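Local coordinates for TssK C (PDB 5M2Y), which serves as a baseplate component of the type VI secretion system and, probably through this C-terminal domain, binds the membrane complex, at residues Pro48-Ala53 against Pro114-Asp119; Val34-Ser37 against Glu42-Thr45. All blocks are in the same frame, centred on the assembly; numbering follows the deposited sequence.

Interaction 1: Pro48-Ala53 against Pro114-Asp119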
loop_
_atom_site.group_PDB
_atom_site.type_symbol
_atom_site.label_atom_id
_atom_site.label_comp_id
_atom_site.label_asym_id
_atom_site.label_seq_id
_atom_site.Cartn_x
_atom_site.Cartn_y
_atom_site.Cartn_z
ATOM N N PRO A 48 -0.062 10.730 0.850
ATOM C CA PRO A 48 0.432 10.412 -0.509
ATOM C C PRO A 48 1.867 10.869 -0.802
ATOM O O PRO A 48 2.505 10.329 -1.700
ATOM C CB PRO A 48 -0.569 11.122 -1.419
ATOM C CG PRO A 48 -1.817 11.215 -0.592
ATOM C CD PRO A 48 -1.314 11.513 0.776
ATOM N N GLN A 49 2.362 11.873 -0.060
ATOM C CA GLN A 49 3.725 12.391 -0.206
ATOM C C GLN A 49 4.694 11.823 0.812
ATOM O O GLN A 49 5.885 11.774 0.540
ATOM C CB GLN A 49 3.732 13.918 -0.163
ATOM C CG GLN A 49 3.132 14.503 -1.426
ATOM C CD GLN A 49 3.360 15.971 -1.578
ATOM O OE1 GLN A 49 2.783 16.767 -0.849
ATOM N NE2 GLN A 49 4.178 16.356 -2.552
ATOM N N LEU A 50 4.196 11.391 1.975
ATOM C CA LEU A 50 5.029 10.823 3.032
ATOM C C LEU A 50 5.284 9.330 2.858
ATOM O O LEU A 50 6.406 8.886 3.074
ATOM C CB LEU A 50 4.443 11.104 4.415
ATOM C CG LEU A 50 4.502 12.559 4.870
ATOM C CD1 LEU A 50 3.667 12.779 6.087
ATOM C CD2 LEU A 50 5.931 12.997 5.148
ATOM N N CYS A 51 4.252 8.567 2.472
ATOM C CA CYS A 51 4.390 7.134 2.273
ATOM C C CYS A 51 5.071 6.862 0.952
ATOM O O CYS A 51 4.663 7.407 -0.070
ATOM C CB CYS A 51 3.036 6.435 2.367
ATOM S SG CYS A 51 3.117 4.642 2.167
ATOM N N LYS A 52 6.095 6.010 0.980
ATOM C CA LYS A 52 6.843 5.664 -0.222
ATOM C C LYS A 52 6.897 4.162 -0.401
ATOM O O LYS A 52 7.210 3.441 0.540
ATOM C CB LYS A 52 8.269 6.234 -0.152
ATOM C CG LYS A 52 8.341 7.740 0.020
ATOM C CD LYS A 52 8.356 8.475 -1.325
ATOM C CE LYS A 52 8.492 9.932 -0.916
ATOM N NZ LYS A 52 7.634 10.882 -1.630
ATOM N N ALA A 53 6.620 3.692 -1.618
ATOM C CA ALA A 53 6.729 2.279 -1.929
ATOM C C ALA A 53 8.215 1.954 -2.117
ATOM O O ALA A 53 8.956 2.712 -2.751
ATOM C CB ALA A 53 5.971 1.974 -3.205
ATOM N N PRO A 114 7.186 7.395 7.394
ATOM C CA PRO A 114 8.072 8.117 8.321
ATOM C C PRO A 114 7.426 8.323 9.676
ATOM O O PRO A 114 6.204 8.299 9.775
ATOM C CB PRO A 114 8.308 9.458 7.613
ATOM C CG PRO A 114 7.136 9.629 6.730
ATOM C CD PRO A 114 6.756 8.265 6.282
ATOM N N ALA A 115 8.255 8.543 10.712
ATOM C CA ALA A 115 7.810 8.777 12.085
ATOM C C ALA A 115 6.921 10.019 12.238
ATOM O O ALA A 115 6.133 10.083 13.175
ATOM C CB ALA A 115 8.998 8.868 13.008
ATOM N N SER A 116 7.001 10.969 11.283
ATOM C CA SER A 116 6.187 12.191 11.262
ATOM C C SER A 116 4.694 11.870 11.122
ATOM O O SER A 116 3.862 12.656 11.558
ATOM C CB SER A 116 6.619 13.102 10.119
ATOM O OG SER A 116 6.344 12.522 8.861
ATOM N N LEU A 117 4.366 10.707 10.531
ATOM C CA LEU A 117 2.990 10.251 10.382
ATOM C C LEU A 117 2.402 9.864 11.712
ATOM O O LEU A 117 1.207 9.728 11.792
ATOM C CB LEU A 117 2.872 9.075 9.386
ATOM C CG LEU A 117 2.876 9.432 7.895
ATOM C CD1 LEU A 117 3.034 8.214 7.035
ATOM C CD2 LEU A 117 1.615 10.159 7.496
ATOM N N GLY A 118 3.217 9.754 12.750
ATOM C CA GLY A 118 2.776 9.396 14.084
ATOM C C GLY A 118 2.616 7.910 14.267
ATOM O O GLY A 118 3.271 7.126 13.590
ATOM N N ASP A 119 1.671 7.544 15.140
ATOM C CA ASP A 119 1.351 6.160 15.449
ATOM C C ASP A 119 0.518 5.588 14.291
ATOM O O ASP A 119 -0.670 5.327 14.456
ATOM C CB ASP A 119 0.593 6.085 16.789
ATOM C CG ASP A 119 0.712 4.751 17.492
ATOM O OD1 ASP A 119 0.733 3.710 16.803
ATOM O OD2 ASP A 119 0.755 4.745 18.739
#
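Leu-50, in the last turn of helix 40-50, packs its side chain against Pro-114, Ser-116 and Leu-117, and the contact is almost entirely apolar. Its CB meets the proline ring, 3.8 Å from Pro-114 CG, and the two side chains cross at about a right angle. Farther out, CD1 of Leu-50 lies 3.6 Å from CD2 of Leu-117, the two leucines sliding past each other in opposite directions, while CD2 of Leu-50 lies between OG of Ser-116 and CG of Pro-114. The serine hydroxyl oxygen sits against both Leu-50 methyls, 3.8 Å from CD2 and 3.9 Å from CD1, as van der Waals packing. Leu-50 CG stands opposite the carbonyl carbon (chi1 -70°), and this sends the isobutyl group away from its own carbonyl and toward segment 114-119. Leu-117 is buried, and it also packs on Leu-43 and Phe-47 of helix 40-50.

Pro-114 CD comes to 3.3 Å from Leu-50 O, a close carbon-oxygen contact at the end of the helix and not a hydrogen bond.

Each side is held in shape by its own bonds. Leu-117 N donates to Pro-114 O (3.1 Å) and Gly-118 N to Ala-115 O, which winds 115-117 into a 3-10 turn. Across the helix end, Lys-52 NZ folds back to Gln-49 O at 2.9 Å, with the donor tilted 29° from the carbonyl plane. Cys-51 leaves the helical conformation, and Lys-52 then pairs its backbone with Tyr-112. The result is a helix C-terminus leading through Cys-51 into strand 52-54, outermost in the sheet of this chain, packed against a short 3-10 turn in the connection between strands 108-112 and 121-128 of the antiparallel sheet.

Interaction 2: Val34-Ser37 against Glu42-Thr45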
loop_
_atom_site.group_PDB
_atom_site.type_symbol
_atom_site.label_atom_id
_atom_site.label_comp_id
_atom_site.label_asym_id
_atom_site.label_seq_id
_atom_site.Cartn_x
_atom_site.Cartn_y
_atom_site.Cartn_z
ATOM N N VAL A 34 -5.551 3.449 6.214
ATOM C CA VAL A 34 -4.609 4.068 7.147
ATOM C C VAL A 34 -5.283 4.709 8.351
ATOM O O VAL A 34 -6.246 5.448 8.201
ATOM C CB VAL A 34 -3.732 5.126 6.408
ATOM C CG1 VAL A 34 -2.578 5.622 7.275
ATOM C CG2 VAL A 34 -3.221 4.602 5.067
ATOM N N ARG A 35 -4.743 4.422 9.529
ATOM C CA ARG A 35 -5.167 5.056 10.765
ATOM C C ARG A 35 -3.922 5.644 11.376
ATOM O O ARG A 35 -2.825 5.096 11.246
ATOM C CB ARG A 35 -5.912 4.122 11.721
ATOM C CG ARG A 35 -5.195 2.849 12.082
ATOM C CD ARG A 35 -6.145 1.882 12.765
ATOM N NE ARG A 35 -7.125 1.319 11.836
ATOM C CZ ARG A 35 -6.944 0.189 11.155
ATOM N NH1 ARG A 35 -5.822 -0.498 11.287
ATOM N NH2 ARG A 35 -7.887 -0.252 10.340
ATOM N N SER A 36 -4.092 6.803 11.977
ATOM C CA SER A 36 -2.983 7.511 12.564
ATOM C C SER A 36 -3.421 8.447 13.682
ATOM O O SER A 36 -4.595 8.768 13.785
ATOM C CB SER A 36 -2.265 8.296 11.482
ATOM O OG SER A 36 -1.006 8.644 11.998
ATOM N N SER A 37 -2.464 8.889 14.515
ATOM C CA SER A 37 -2.694 9.867 15.579
ATOM C C SER A 37 -2.765 11.273 14.942
ATOM O O SER A 37 -3.200 12.224 15.579
ATOM C CB SER A 37 -1.591 9.785 16.631
ATOM O OG SER A 37 -0.308 9.884 16.038
ATOM N N GLU A 42 -5.341 16.025 7.621
ATOM C CA GLU A 42 -3.901 16.199 7.450
ATOM C C GLU A 42 -3.295 14.926 6.877
ATOM O O GLU A 42 -2.436 15.002 6.001
ATOM C CB GLU A 42 -3.276 16.517 8.793
ATOM C CG GLU A 42 -2.144 17.499 8.707
ATOM C CD GLU A 42 -1.524 17.724 10.077
ATOM O OE1 GLU A 42 -2.301 17.915 11.027
ATOM O OE2 GLU A 42 -0.286 17.634 10.198
ATOM N N LEU A 43 -3.760 13.755 7.365
ATOM C CA LEU A 43 -3.300 12.458 6.873
ATOM C C LEU A 43 -3.666 12.310 5.388
ATOM O O LEU A 43 -2.840 11.886 4.595
ATOM C CB LEU A 43 -3.899 11.321 7.714
ATOM C CG LEU A 43 -3.499 9.896 7.351
ATOM C CD1 LEU A 43 -2.092 9.619 7.743
ATOM C CD2 LEU A 43 -4.410 8.896 8.038
ATOM N N GLN A 44 -4.885 12.724 5.007
ATOM C CA GLN A 44 -5.359 12.649 3.623
ATOM C C GLN A 44 -4.472 13.437 2.680
ATOM O O GLN A 44 -4.161 12.971 1.579
ATOM C CB GLN A 44 -6.778 13.198 3.526
ATOM C CG GLN A 44 -7.446 12.894 2.203
ATOM C CD GLN A 44 -8.859 13.402 2.163
ATOM O OE1 GLN A 44 -9.158 14.539 2.559
ATOM N NE2 GLN A 44 -9.743 12.563 1.614
ATOM N N THR A 45 -4.124 14.653 3.119
ATOM C CA THR A 45 -3.299 15.618 2.412
ATOM C C THR A 45 -1.831 15.164 2.267
ATOM O O THR A 45 -1.289 15.225 1.171
ATOM C CB THR A 45 -3.424 16.966 3.151
ATOM O OG1 THR A 45 -4.774 17.432 3.045
ATOM C CG2 THR A 45 -2.452 18.025 2.651
#
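Leu-43 reaches the strand end because its CG is trans to the backbone N (chi1 -179°), which extends the side chain from helix 40-50 toward segment 34-37; a chi2 of 72° then spreads the two methyls over Val-34 and Ser-36. On the facing side, the chi1 of -170° at Val-34 swings CG1 away from its own N and presents it to the leucine.

The closest approach is between CG1 of Val-34 and CD2 of Leu-43, 3.8 Å apart, with the two side chains crossing at a slant. The other methyl, CD1 of Leu-43, lies 4.1 Å from the same CG1, so the valine branch faces the leucine fork. CD2 also comes to 3.9 Å from the carbonyl oxygen of Val-34, reaching the strand backbone as well as its side chain.

Ser-36 takes part through carbon. Its CB sits 4.0 Å from Leu-43 CD1 and 4.1 Å from Leu-43 CD2, nearly even between the two methyls, while OG makes a weak hydrogen bond to Met-38 N just along the chain. Arg-35, between Val-34 and Ser-36, sends its CB away from the helix, as the alternation of an extended strand requires.

Val-120 packs on both Val-34 and Ser-36, and Met-38, Gln-89 and Leu-117 touch Leu-43. The strand itself is fixed in the sheet by backbone bonds from Val-34 to Gln-89 and from Arg-35 to Lys-121. Here strand 28-35 runs out through a short connection into helix 40-50, and one buried helix leucine folds back onto the strand end, the local packing of a beta-to-alpha connection laid against an antiparallel sheet.

In the fold
After strands 3-11 and 14-18 the chain runs along strand 28-35 and turns through the short connection to helix 40-50, where interaction 2 closes a small loop of four intervening residues. The helix continues to its C-terminal end and opens interaction 1, a far longer closure that takes in strands 70-75, 89-95 and 108-112 and helix 97-106 before the turn at 114-119. The two therefore follow in series, neither nested nor crossed, yet their centres are only 9 Å apart. They meet where Leu-117 CD2 packs on Leu-43 CD1 and where Ser-37 OG lies 3.2 Å from Asp-119 N, a probable hydrogen bond. Together they tie helix 40-50 to the sheet and to the 114-119 connection.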